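Local coordinates for protein BA42 (Bizionia argentinensis, PDB 4OA3) that is a stand-alone TPM domain that binds two calcium ions, its wider biological role being unknown, at residues E31-L36 and P140-K145; M49-N54 and G65-V70; N86-D91 and A126-W131. All blocks are in the same frame, centred on the assembly; numbering follows the deposited sequence. Where two conformers were deposited one is given.

Interaction 1. Residues E31-L36 and P140-K145. With CA (calcium ion), chain B; CA (calcium ion), chain C.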
loop_
_atom_site.group_PDB
_atom_site.type_symbol
_atom_site.label_atom_id
_atom_site.label_comp_id
_atom_site.label_asym_id
_atom_site.label_seq_id
_atom_site.Cartn_x
_atom_site.Cartn_y
_atom_site.Cartn_z
ATOM N N GLU A 31 -8.580 -1.625 0.791
ATOM C CA GLU A 31 -7.775 -1.997 1.948
ATOM C C GLU A 31 -6.320 -1.900 1.606
ATOM O O GLU A 31 -5.927 -2.353 0.529
ATOM C CB GLU A 31 -8.124 -3.392 2.376
ATOM C CG GLU A 31 -9.551 -3.531 2.910
ATOM C CD GLU A 31 -9.716 -3.267 4.391
ATOM O OE1 GLU A 31 -8.733 -3.485 5.144
ATOM O OE2 GLU A 31 -10.819 -2.826 4.815
ATOM N N ILE A 32 -5.524 -1.291 2.465
ATOM C CA ILE A 32 -4.115 -1.022 2.184
ATOM C C ILE A 32 -3.197 -1.666 3.191
ATOM O O ILE A 32 -3.432 -1.570 4.378
ATOM C CB ILE A 32 -3.852 0.516 2.161
ATOM C CG1 ILE A 32 -4.692 1.195 1.088
ATOM C CG2 ILE A 32 -2.348 0.807 1.974
ATOM C CD1 ILE A 32 -4.879 2.649 1.305
ATOM N N ARG A 33 -2.112 -2.329 2.719
ATOM C CA ARG A 33 -1.034 -2.777 3.595
ATOM C C ARG A 33 0.305 -2.431 3.004
ATOM O O ARG A 33 0.444 -2.262 1.780
ATOM C CB ARG A 33 -1.041 -4.286 3.869
ATOM C CG ARG A 33 -2.304 -4.727 4.589
ATOM C CD ARG A 33 -2.213 -6.125 5.161
ATOM N NE ARG A 33 -1.228 -6.156 6.240
ATOM C CZ ARG A 33 -0.768 -7.262 6.795
ATOM N NH1 ARG A 33 -1.189 -8.444 6.375
ATOM N NH2 ARG A 33 0.128 -7.194 7.762
ATOM N N VAL A 34 1.287 -2.298 3.876
ATOM C CA VAL A 34 2.684 -2.103 3.542
ATOM C C VAL A 34 3.437 -3.359 3.933
ATOM O O VAL A 34 3.198 -3.914 5.016
ATOM C CB VAL A 34 3.264 -0.890 4.285
ATOM C CG1 VAL A 34 4.773 -0.749 4.100
ATOM C CG2 VAL A 34 2.572 0.393 3.850
ATOM N N HIS A 35 4.370 -3.787 3.059
ATOM C CA HIS A 35 5.289 -4.878 3.379
ATOM C C HIS A 35 6.690 -4.361 3.135
ATOM O O HIS A 35 6.971 -3.804 2.066
ATOM C CB HIS A 35 5.078 -6.113 2.525
ATOM C CG HIS A 35 6.125 -7.184 2.721
ATOM N ND1 HIS A 35 6.001 -8.157 3.705
ATOM C CD2 HIS A 35 7.247 -7.435 2.005
ATOM C CE1 HIS A 35 7.035 -8.978 3.520
ATOM N NE2 HIS A 35 7.800 -8.579 2.538
ATOM N N LEU A 36 7.558 -4.544 4.118
ATOM C CA LEU A 36 8.951 -4.153 4.013
ATOM C C LEU A 36 9.848 -5.385 4.055
ATOM O O LEU A 36 9.655 -6.270 4.883
ATOM C CB LEU A 36 9.338 -3.249 5.183
ATOM C CG LEU A 36 8.442 -1.982 5.406
ATOM C CD1 LEU A 36 8.939 -1.160 6.591
ATOM C CD2 LEU A 36 8.398 -1.094 4.182
ATOM N N PRO A 140 -5.705 -6.577 8.133
ATOM C CA PRO A 140 -4.997 -5.841 9.173
ATOM C C PRO A 140 -4.166 -4.679 8.636
ATOM O O PRO A 140 -3.749 -4.688 7.462
ATOM C CB PRO A 140 -4.114 -6.900 9.846
ATOM C CG PRO A 140 -4.053 -7.980 8.954
ATOM C CD PRO A 140 -5.228 -7.959 8.019
ATOM N N ASN A 141 -4.011 -3.643 9.452
ATOM C CA ASN A 141 -3.274 -2.450 9.042
ATOM C C ASN A 141 -1.804 -2.550 9.445
ATOM O O ASN A 141 -1.035 -1.678 9.078
ATOM C CB ASN A 141 -3.901 -1.218 9.631
ATOM C CG ASN A 141 -5.332 -0.985 9.204
ATOM O OD1 ASN A 141 -5.862 -1.578 8.267
ATOM N ND2 ASN A 141 -5.938 0.018 9.861
ATOM N N THR A 142 -1.433 -3.646 10.118
ATOM C CA THR A 142 -0.055 -3.951 10.543
ATOM C C THR A 142 0.894 -3.877 9.377
ATOM O O THR A 142 0.580 -4.436 8.316
ATOM C CB THR A 142 -0.004 -5.443 10.999
ATOM O OG1 THR A 142 -1.149 -5.777 11.736
ATOM C CG2 THR A 142 1.218 -5.804 11.813
ATOM N N ILE A 143 2.117 -3.378 9.603
ATOM C CA ILE A 143 3.140 -3.410 8.564
ATOM C C ILE A 143 3.703 -4.831 8.581
ATOM O O ILE A 143 4.108 -5.345 9.641
ATOM C CB ILE A 143 4.242 -2.367 8.816
ATOM C CG1 ILE A 143 3.618 -0.949 8.794
ATOM C CG2 ILE A 143 5.384 -2.481 7.752
ATOM C CD1 ILE A 143 4.603 0.136 8.926
ATOM N N SER A 144 3.689 -5.478 7.433
ATOM C CA SER A 144 4.203 -6.820 7.301
ATOM C C SER A 144 5.706 -6.693 7.083
ATOM O O SER A 144 6.183 -5.881 6.267
ATOM C CB SER A 144 3.520 -7.506 6.118
ATOM O OG SER A 144 4.218 -8.672 5.723
ATOM N N LYS A 145 6.478 -7.478 7.840
ATOM C CA LYS A 145 7.932 -7.489 7.697
ATOM C C LYS A 145 8.445 -8.865 7.283
ATOM O O LYS A 145 8.026 -9.857 7.850
ATOM C CB LYS A 145 8.582 -7.024 8.994
ATOM C CG LYS A 145 8.183 -5.595 9.331
ATOM C CD LYS A 145 9.334 -4.803 9.923
ATOM C CE LYS A 145 8.937 -3.382 10.208
ATOM N NZ LYS A 145 7.856 -3.301 11.211
HETATM CA CA CA B . -7.327 -2.542 6.802
HETATM CA CA CA C . -12.647 -1.392 5.029
HETATM O O HOH W 1 -5.289 -3.139 5.684
HETATM O O HOH W 2 0.280 -2.329 6.562
HETATM O O HOH W 3 -11.597 0.288 3.713
HETATM O O HOH W 4 -13.384 -2.626 3.049
HETATM O O HOH W 5 -11.267 -0.572 6.921
#

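Interaction 2. Residues M49-N54 and G65-V70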
loop_
_atom_site.group_PDB
_atom_site.type_symbol
_atom_site.label_atom_id
_atom_site.label_comp_id
_atom_site.label_asym_id
_atom_site.label_seq_id
_atom_site.Cartn_x
_atom_site.Cartn_y
_atom_site.Cartn_z
ATOM N N MET A 49 3.422 -9.926 -5.858
ATOM C CA MET A 49 2.268 -10.800 -6.045
ATOM C C MET A 49 2.347 -11.993 -5.068
ATOM O O MET A 49 1.345 -12.313 -4.440
ATOM C CB MET A 49 2.259 -11.301 -7.485
ATOM C CG MET A 49 1.065 -12.113 -7.831
ATOM S SD MET A 49 0.843 -12.213 -9.639
ATOM C CE MET A 49 2.222 -13.139 -10.069
ATOM N N ASP A 50 3.539 -12.588 -4.879
ATOM C CA ASP A 50 3.699 -13.672 -3.908
ATOM C C ASP A 50 3.416 -13.156 -2.499
ATOM O O ASP A 50 2.775 -13.839 -1.703
ATOM C CB ASP A 50 5.121 -14.276 -3.954
ATOM C CG ASP A 50 5.473 -15.087 -5.197
ATOM O OD1 ASP A 50 4.546 -15.614 -5.854
ATOM O OD2 ASP A 50 6.657 -15.267 -5.453
ATOM N N VAL A 51 3.934 -11.987 -2.149
ATOM C CA VAL A 51 3.680 -11.445 -0.813
ATOM C C VAL A 51 2.190 -11.156 -0.618
ATOM O O VAL A 51 1.633 -11.531 0.422
ATOM C CB VAL A 51 4.524 -10.186 -0.582
ATOM C CG1 VAL A 51 4.140 -9.493 0.723
ATOM C CG2 VAL A 51 6.009 -10.536 -0.535
ATOM N N PHE A 52 1.549 -10.555 -1.597
ATOM C CA PHE A 52 0.104 -10.277 -1.548
ATOM C C PHE A 52 -0.680 -11.568 -1.219
ATOM O O PHE A 52 -1.581 -11.585 -0.354
ATOM C CB PHE A 52 -0.347 -9.710 -2.911
ATOM C CG PHE A 52 -1.756 -9.195 -2.948
ATOM C CD1 PHE A 52 -2.815 -10.035 -3.253
ATOM C CD2 PHE A 52 -2.018 -7.868 -2.695
ATOM C CE1 PHE A 52 -4.120 -9.546 -3.240
ATOM C CE2 PHE A 52 -3.318 -7.374 -2.727
ATOM C CZ PHE A 52 -4.354 -8.218 -3.007
ATOM N N HIS A 53 -0.334 -12.651 -1.918
ATOM C CA HIS A 53 -0.932 -13.948 -1.706
ATOM C C HIS A 53 -0.645 -14.511 -0.331
ATOM O O HIS A 53 -1.552 -14.977 0.360
ATOM C CB HIS A 53 -0.428 -14.944 -2.752
ATOM C CG HIS A 53 -0.922 -16.330 -2.530
ATOM N ND1 HIS A 53 -2.234 -16.666 -2.803
ATOM C CD2 HIS A 53 -0.285 -17.414 -2.027
ATOM C CE1 HIS A 53 -2.339 -17.953 -2.500
ATOM N NE2 HIS A 53 -1.203 -18.432 -2.003
ATOM N N ASN A 54 0.594 -14.436 0.074
ATOM C CA ASN A 54 0.973 -15.004 1.345
ATOM C C ASN A 54 0.408 -14.228 2.555
ATOM O O ASN A 54 0.218 -14.832 3.608
ATOM C CB ASN A 54 2.470 -15.230 1.382
ATOM C CG ASN A 54 2.803 -16.485 0.621
ATOM O OD1 ASN A 54 2.806 -17.563 1.219
ATOM N ND2 ASN A 54 2.924 -16.418 -0.713
ATOM N N GLY A 65 -7.953 -4.947 -2.311
ATOM C CA GLY A 65 -6.772 -4.770 -1.477
ATOM C C GLY A 65 -5.620 -4.310 -2.336
ATOM O O GLY A 65 -5.542 -4.639 -3.532
ATOM N N VAL A 66 -4.723 -3.518 -1.766
ATOM C CA VAL A 66 -3.525 -3.066 -2.455
ATOM C C VAL A 66 -2.367 -3.181 -1.481
ATOM O O VAL A 66 -2.510 -2.837 -0.309
ATOM C CB VAL A 66 -3.633 -1.643 -3.073
ATOM C CG1 VAL A 66 -3.981 -0.598 -2.022
ATOM C CG2 VAL A 66 -2.349 -1.252 -3.810
ATOM N N LEU A 67 -1.243 -3.724 -1.970
ATOM C CA LEU A 67 -0.007 -3.855 -1.237
ATOM C C LEU A 67 0.987 -2.834 -1.764
ATOM O O LEU A 67 1.226 -2.761 -2.975
ATOM C CB LEU A 67 0.599 -5.262 -1.443
ATOM C CG LEU A 67 1.945 -5.508 -0.770
ATOM C CD1 LEU A 67 1.847 -5.404 0.742
ATOM C CD2 LEU A 67 2.481 -6.881 -1.152
ATOM N N ILE A 68 1.574 -2.059 -0.860
ATOM C CA ILE A 68 2.731 -1.229 -1.105
ATOM C C ILE A 68 3.928 -2.041 -0.613
ATOM O O ILE A 68 4.164 -2.186 0.580
ATOM C CB ILE A 68 2.657 0.125 -0.418
ATOM C CG1 ILE A 68 1.434 0.882 -0.915
ATOM C CG2 ILE A 68 3.958 0.933 -0.663
ATOM C CD1 ILE A 68 1.165 2.215 -0.119
ATOM N N TYR A 69 4.623 -2.631 -1.562
ATOM C CA TYR A 69 5.783 -3.474 -1.307
ATOM C C TYR A 69 7.064 -2.661 -1.429
ATOM O O TYR A 69 7.255 -2.001 -2.454
ATOM C CB TYR A 69 5.778 -4.624 -2.325
ATOM C CG TYR A 69 7.055 -5.406 -2.354
ATOM C CD1 TYR A 69 8.112 -5.009 -3.161
ATOM C CD2 TYR A 69 7.241 -6.501 -1.532
ATOM C CE1 TYR A 69 9.327 -5.668 -3.132
ATOM C CE2 TYR A 69 8.426 -7.221 -1.560
ATOM C CZ TYR A 69 9.505 -6.727 -2.277
ATOM O OH TYR A 69 10.723 -7.361 -2.368
ATOM N N VAL A 70 7.905 -2.700 -0.428
ATOM C CA VAL A 70 9.163 -1.980 -0.439
ATOM C C VAL A 70 10.357 -2.883 -0.181
ATOM O O VAL A 70 10.364 -3.630 0.783
ATOM C CB VAL A 70 9.162 -0.822 0.566
ATOM C CG1 VAL A 70 10.411 0.043 0.410
ATOM C CG2 VAL A 70 7.896 0.025 0.436
#

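Interaction 3. Residues N86-D91 and A126-W131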
loop_
_atom_site.group_PDB
_atom_site.type_symbol
_atom_site.label_atom_id
_atom_site.label_comp_id
_atom_site.label_asym_id
_atom_site.label_seq_id
_atom_site.Cartn_x
_atom_site.Cartn_y
_atom_site.Cartn_z
ATOM N N ASN A 86 -7.771 -3.666 -10.841
ATOM C CA ASN A 86 -7.268 -3.711 -12.207
ATOM C C ASN A 86 -8.384 -3.808 -13.266
ATOM O O ASN A 86 -8.197 -3.308 -14.380
ATOM C CB ASN A 86 -6.289 -4.857 -12.348
ATOM C CG ASN A 86 -5.062 -4.717 -11.470
ATOM O OD1 ASN A 86 -4.620 -3.612 -11.148
ATOM N ND2 ASN A 86 -4.500 -5.831 -11.034
ATOM N N ASP A 87 -9.531 -4.409 -12.925
ATOM C CA ASP A 87 -10.656 -4.549 -13.869
ATOM C C ASP A 87 -11.313 -3.209 -14.202
ATOM O O ASP A 87 -12.010 -3.126 -15.220
ATOM C CB ASP A 87 -11.776 -5.426 -13.282
ATOM C CG ASP A 87 -11.541 -6.930 -13.228
ATOM O OD1 ASP A 87 -10.610 -7.417 -13.915
ATOM O OD2 ASP A 87 -12.347 -7.632 -12.568
ATOM N N VAL A 88 -11.180 -2.192 -13.342
ATOM C CA VAL A 88 -11.875 -0.903 -13.552
ATOM C C VAL A 88 -11.034 0.345 -13.753
ATOM O O VAL A 88 -11.537 1.307 -14.326
ATOM C CB VAL A 88 -12.938 -0.669 -12.454
ATOM C CG1 VAL A 88 -13.945 -1.805 -12.425
ATOM C CG2 VAL A 88 -12.308 -0.435 -11.065
ATOM N N VAL A 89 -9.818 0.390 -13.235
ATOM C CA VAL A 89 -8.995 1.580 -13.308
ATOM C C VAL A 89 -8.266 1.719 -14.628
ATOM O O VAL A 89 -8.017 0.726 -15.307
ATOM C CB VAL A 89 -8.021 1.698 -12.108
ATOM C CG1 VAL A 89 -8.765 1.606 -10.778
ATOM C CG2 VAL A 89 -6.866 0.706 -12.189
ATOM N N SER A 90 -7.856 2.945 -14.944
ATOM C CA SER A 90 -7.106 3.204 -16.166
ATOM C C SER A 90 -5.618 2.939 -15.945
ATOM O O SER A 90 -5.180 2.648 -14.821
ATOM C CB SER A 90 -7.394 4.613 -16.689
ATOM O OG SER A 90 -7.086 5.630 -15.751
ATOM N N ASP A 91 -4.833 3.047 -17.014
ATOM C CA ASP A 91 -3.402 2.728 -17.011
ATOM C C ASP A 91 -2.544 3.655 -16.134
ATOM O O ASP A 91 -1.489 3.235 -15.663
ATOM C CB ASP A 91 -2.840 2.709 -18.460
ATOM C CG ASP A 91 -3.774 2.176 -19.543
ATOM O OD1 ASP A 91 -4.791 1.521 -19.190
ATOM O OD2 ASP A 91 -3.525 2.469 -20.737
ATOM N N ALA A 126 -10.837 5.770 -3.635
ATOM C CA ALA A 126 -12.162 6.345 -3.341
ATOM C C ALA A 126 -12.955 6.647 -4.609
ATOM O O ALA A 126 -14.181 6.560 -4.584
ATOM C CB ALA A 126 -12.010 7.617 -2.526
ATOM N N LYS A 127 -12.258 6.930 -5.702
ATOM C CA LYS A 127 -12.900 7.242 -6.972
ATOM C C LYS A 127 -13.733 6.092 -7.463
ATOM O O LYS A 127 -14.833 6.289 -7.970
ATOM C CB LYS A 127 -11.856 7.650 -8.012
ATOM C CG LYS A 127 -12.434 7.932 -9.376
ATOM C CD LYS A 127 -11.490 8.743 -10.202
ATOM C CE LYS A 127 -11.983 8.758 -11.639
ATOM N NZ LYS A 127 -11.246 9.774 -12.439
ATOM N N TYR A 128 -13.209 4.866 -7.319
ATOM C CA TYR A 128 -13.866 3.651 -7.773
ATOM C C TYR A 128 -14.522 2.806 -6.688
ATOM O O TYR A 128 -15.360 1.961 -6.998
ATOM C CB TYR A 128 -12.816 2.782 -8.482
ATOM C CG TYR A 128 -12.250 3.458 -9.713
ATOM C CD1 TYR A 128 -12.846 3.291 -10.953
ATOM C CD2 TYR A 128 -11.097 4.227 -9.642
ATOM C CE1 TYR A 128 -12.364 3.951 -12.079
ATOM C CE2 TYR A 128 -10.602 4.897 -10.763
ATOM C CZ TYR A 128 -11.212 4.711 -11.992
ATOM O OH TYR A 128 -10.755 5.349 -13.122
ATOM N N PHE A 129 -14.134 3.003 -5.428
ATOM C CA PHE A 129 -14.556 2.172 -4.306
ATOM C C PHE A 129 -14.894 3.067 -3.141
ATOM O O PHE A 129 -14.115 3.234 -2.191
ATOM C CB PHE A 129 -13.420 1.187 -3.925
ATOM C CG PHE A 129 -13.101 0.224 -5.030
ATOM C CD1 PHE A 129 -13.968 -0.814 -5.333
ATOM C CD2 PHE A 129 -11.967 0.386 -5.808
ATOM C CE1 PHE A 129 -13.720 -1.652 -6.417
ATOM C CE2 PHE A 129 -11.704 -0.474 -6.875
ATOM C CZ PHE A 129 -12.593 -1.459 -7.188
ATOM N N PRO A 130 -16.056 3.731 -3.201
ATOM C CA PRO A 130 -16.412 4.628 -2.103
ATOM C C PRO A 130 -16.628 3.931 -0.767
ATOM O O PRO A 130 -17.049 2.801 -0.714
ATOM C CB PRO A 130 -17.681 5.336 -2.609
ATOM C CG PRO A 130 -18.249 4.451 -3.613
ATOM C CD PRO A 130 -17.102 3.694 -4.247
ATOM N N TRP A 131 -16.247 4.607 0.308
ATOM C CA TRP A 131 -16.465 4.108 1.655
ATOM C C TRP A 131 -17.972 4.035 1.924
ATOM O O TRP A 131 -18.722 4.913 1.474
ATOM C CB TRP A 131 -15.795 5.033 2.663
ATOM C CG TRP A 131 -15.933 4.614 4.088
ATOM C CD1 TRP A 131 -15.103 3.799 4.795
ATOM C CD2 TRP A 131 -16.955 5.039 4.998
ATOM N NE1 TRP A 131 -15.571 3.648 6.081
ATOM C CE2 TRP A 131 -16.722 4.383 6.225
ATOM C CE3 TRP A 131 -18.060 5.899 4.888
ATOM C CZ2 TRP A 131 -17.524 4.601 7.350
ATOM C CZ3 TRP A 131 -18.886 6.066 5.988
ATOM C CH2 TRP A 131 -18.578 5.471 7.217
HETATM O O HOH W 6 -10.897 3.611 -15.930
HETATM O O HOH W 7 -8.193 5.402 -13.476
#

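Interaction 1. Residues E31-L36 and P140-K145
H35 and L36 pair in parallel with S144 and K145, adding the short strand 144-145 to the edge of the mixed sheet of this TPM domain. S144 N donates to V34 O (2.9 Å), and L36 N donates to S144 O. On the sheet face that carries H35, ND1 of its ring and S144 OG share a hydrogen bond of 2.7 Å at the ring edge.

Before strand 144-145 begins, T142 O is gripped side-on by two nitrogens of R33: NE at 3.2 Å, in the carbonyl plane, and NH2 at 2.8 Å, above it. The arginine bends at chi3 (67°), which swings NE round toward this oxygen, while P140 CG lies over one guanidinium face. An alanine in place of R33 would probably leave T142 O without either donor, P140 CG without the flat group beneath it and the backbone at 140-142 less firmly held.

Apolar contact comes from I143 CG2, packed against L36 CG (3.9 Å) and V34 CG1.

Calcium joins the starts of the two segments. E31 OE1 and N141 OD1 (2.3 Å) bind the same ion, E31 OE2 the second; E25, D137 and L139 help complete the first. A water on it donates to both I32 O and P140 O.

Interaction 2. Residues M49-N54 and G65-V70
The beta-alpha-beta unit formed by strand 31-37, helix 44-54 and strand 65-71 has one of its inner packing surfaces here, where the last turns of the helix lie against the strand that follows it. The axes of 49-54 and 65-70 approach to 9.2 Å and make an angle of 127° between their N-to-C directions. The meeting is made by V51 and F52 on the helix and by G65, L67 and Y69 on the strand, all of them buried.

L67 is the central side chain. It crosses V51 at about a right angle, and its CD2 methyl comes to 3.6 Å from V51 CG1. The same methyl also reaches the helix backbone, 3.8 Å from F52 N. V51 sends its other methyl, CG2, to Y69 CE2, so its two branches meet successive inward-pointing residues of the strand. The hydroxyl of Y69 is hydrogen-bonded to E37 and S40.

F52 and L67 lie alongside each other, pointing opposite ways. The first torsion of F52 sets CG anti to the backbone N (chi1 -172°). Its ring meets G65 and L67 with an edge, and L67 CB sits near the ring plane, 3.9 Å from F52 CD2. Beyond these segments, the ring of Y80 meets F52 with the planes at about 55°, and M57 touches both F52 and L67.

Between the side chains the contact is apolar. At G65, which has no side chain, the rim of the phenyl ring meets backbone instead: F52 CE2 lies 3.6 Å from G65 O, close to the ring plane.

Interaction 3. Residues N86-D91 and A126-W131
V89 lies over one face of the Y128 ring, while V88 passes alongside the same side chain in the opposite direction. The two valines, in the loop between helices 83-86 and 95-105, come from the same side of the ring plane, V89 over the ring and V88 beyond its rim. V89 CG1 stands 3.9 Å from the ring centroid and 19° off the ring normal, a CH-pi contact displaced somewhat toward the rim, with CD2 its nearest ring atom.

V88 has CG1 anti to the carbonyl carbon (chi1 -58°), which leaves CG2 to face the two aromatic residues. That methyl lies 3.8 Å from Y128 CD1, and V88 meets F129 tip to tip: CG2 is 4.0 Å from CZ at the far end of the phenyl ring. F129 is the buried member of the group. Its ring also touches S29, L62 and N64, and its backbone O accepts from T28 OG1, placing F129 against the loops that hold T28 and L62.

Farther out, the phenol OH is joined to the loop by water. One molecule lies 2.6 Å from Y128 OH and accepts from S90 N at 2.9 Å; another donates to V88 O and has a weak bond to the same hydroxyl. S90 OG itself turns to D92. The tyrosine therefore works in two ways at this surface contact, its ring giving the valines an apolar surface and its hydroxyl reaching the loop backbone through solvent.

Overall arrangement
Interactions 1 and 2 belong to the buried heart of the domain and share the sheet: strands 31-37 and 65-71 are neighbours in it, joined by backbone bonds such as E31 O to V66 N, and H35 packs on V51. Interaction 1 is largely polar, with strand pairing, an arginine grip and calcium at one end, whereas interaction 2 is a helix-on-sheet contact made by apolar side chains. Interaction 3 lies at the surface, about 20 Å from interaction 1 between centres and on the opposite side of the chain's centre. It joins the loop 86-91 to Y128 and F129, and combines apolar contact with water bridges in place of direct hydrogen bonds.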